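Local atomic coordinates of probable transcriptional regulatory protein aq_1575 (Aquifex aeolicus, PDB entry 1LFP), a protein that probably binds DNA and regulates transcription as a member of the TACO1 family. Residues Thr214-Lys217 with Val218-Leu222. Sequence-based numbering, arbitrary orientation.
Sequences TAQK and VIKLL
The carbonyl oxygen of T214 is gripped by two backbone N-H groups one residue apart: V218 N lies 3.0 Å from T214 O with an N-H...O angle of 170°, while K217 N makes a weak bond to the same oxygen. V218 also lays a methyl against this acceptor, its CG2 coming to 3.2 Å from T214 O, because CG2 stands anti to the carbonyl carbon and beside the backbone N. One residue on, I219 N donates to A215 O at 3.1 Å, and I219 CG1 lies 3.2 Å from A215 O, in front of the carbonyl rather than beside it. Two further i to i+4 bonds, K220 N to Q216 O and L221 N to K217 O, are less straight than that of V218. This repeating pattern is that of an alpha-helix; helix 212-226 is the crossover of a beta-alpha-beta unit between parallel strands 207-208 and 231-239. V218 and L222 lie against strand 231-239, V218 on F238, while L221 meets V116 and F117 of helix 106-119. On another face the side chains of Q216 and K220 run side by side in the same direction. The K220 chain is extended until chi4 (55°) turns its amine back toward Q216; NZ is 3.4 Å from Q216 OE1, but it crowds Q216 CG so closely that the exact placing of the two chain ends is doubtful. With an alanine here, which keeps CB but lacks the rest of the K220 chain, Q216 O would probably lose the cover of K220 CG, 3.3 Å away, and the Q216 side chain would be freer to turn. Farther round, the extended side chain of K217 touches P92.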
loop_
_atom_site.group_PDB
_atom_site.type_symbol
_atom_site.label_atom_id
_atom_site.label_comp_id
_atom_site.label_asym_id
_atom_site.label_seq_id
_atom_site.Cartn_x
_atom_site.Cartn_y
_atom_site.Cartn_z
ATOM N N THR A 214 -11.101 -17.287 -13.718
ATOM C CA THR A 214 -11.293 -16.675 -12.416
ATOM C C THR A 214 -10.120 -15.762 -12.059
ATOM O O THR A 214 -10.318 -14.670 -11.533
ATOM C CB THR A 214 -11.449 -17.756 -11.335
ATOM O OG1 THR A 214 -12.439 -18.699 -11.759
ATOM C CG2 THR A 214 -11.885 -17.139 -10.009
ATOM N N ALA A 215 -8.906 -16.207 -12.362
ATOM C CA ALA A 215 -7.700 -15.434 -12.056
ATOM C C ALA A 215 -7.728 -14.052 -12.691
ATOM O O ALA A 215 -7.319 -13.058 -12.082
ATOM C CB ALA A 215 -6.455 -16.184 -12.518
ATOM N N GLN A 216 -8.232 -13.986 -13.919
ATOM C CA GLN A 216 -8.298 -12.722 -14.633
ATOM C C GLN A 216 -9.303 -11.768 -14.039
ATOM O O GLN A 216 -9.093 -10.555 -14.067
ATOM C CB GLN A 216 -8.641 -12.963 -16.098
ATOM C CG GLN A 216 -8.246 -11.822 -17.011
ATOM C CD GLN A 216 -7.648 -12.317 -18.318
ATOM O OE1 GLN A 216 -7.167 -11.533 -19.140
ATOM N NE2 GLN A 216 -7.669 -13.636 -18.513
ATOM N N LYS A 217 -10.400 -12.307 -13.515
ATOM C CA LYS A 217 -11.447 -11.480 -12.923
ATOM C C LYS A 217 -10.906 -10.895 -11.637
ATOM O O LYS A 217 -11.071 -9.712 -11.377
ATOM C CB LYS A 217 -12.695 -12.303 -12.610
ATOM C CG LYS A 217 -13.334 -12.949 -13.833
ATOM C CD LYS A 217 -14.512 -13.810 -13.417
ATOM C CE LYS A 217 -15.262 -14.352 -14.627
ATOM N NZ LYS A 217 -16.363 -15.263 -14.195
ATOM N N VAL A 218 -10.250 -11.736 -10.845
ATOM C CA VAL A 218 -9.652 -11.271 -9.590
ATOM C C VAL A 218 -8.709 -10.110 -9.857
ATOM O O VAL A 218 -8.815 -9.065 -9.220
ATOM C CB VAL A 218 -8.846 -12.375 -8.919
ATOM C CG1 VAL A 218 -8.195 -11.845 -7.630
ATOM C CG2 VAL A 218 -9.745 -13.551 -8.644
ATOM N N ILE A 219 -7.772 -10.306 -10.786
ATOM C CA ILE A 219 -6.795 -9.273 -11.124
ATOM C C ILE A 219 -7.425 -7.995 -11.648
ATOM O O ILE A 219 -6.970 -6.907 -11.332
ATOM C CB ILE A 219 -5.748 -9.800 -12.165
ATOM C CG1 ILE A 219 -4.948 -10.953 -11.563
ATOM C CG2 ILE A 219 -4.820 -8.690 -12.582
ATOM C CD1 ILE A 219 -3.935 -11.566 -12.510
ATOM N N LYS A 220 -8.468 -8.102 -12.458
ATOM C CA LYS A 220 -9.105 -6.895 -12.964
ATOM C C LYS A 220 -9.780 -6.136 -11.828
ATOM O O LYS A 220 -9.802 -4.904 -11.792
ATOM C CB LYS A 220 -10.133 -7.249 -14.039
ATOM C CG LYS A 220 -9.509 -7.574 -15.393
ATOM C CD LYS A 220 -10.579 -7.705 -16.473
ATOM C CE LYS A 220 -9.964 -7.894 -17.852
ATOM N NZ LYS A 220 -9.025 -9.049 -17.868
ATOM N N LEU A 221 -10.336 -6.881 -10.897
ATOM C CA LEU A 221 -11.009 -6.261 -9.773
ATOM C C LEU A 221 -10.000 -5.448 -8.972
ATOM O O LEU A 221 -10.232 -4.272 -8.687
ATOM C CB LEU A 221 -11.636 -7.348 -8.891
ATOM C CG LEU A 221 -12.886 -6.959 -8.131
ATOM C CD1 LEU A 221 -13.520 -8.220 -7.540
ATOM C CD2 LEU A 221 -12.538 -5.953 -7.052
ATOM N N LEU A 222 -8.891 -6.087 -8.622
ATOM C CA LEU A 222 -7.842 -5.447 -7.840
ATOM C C LEU A 222 -7.305 -4.221 -8.571
ATOM O O LEU A 222 -7.106 -3.177 -7.961
ATOM C CB LEU A 222 -6.713 -6.442 -7.551
ATOM C CG LEU A 222 -7.108 -7.722 -6.792
ATOM C CD1 LEU A 222 -5.872 -8.467 -6.311
ATOM C CD2 LEU A 222 -8.001 -7.306 -5.566
#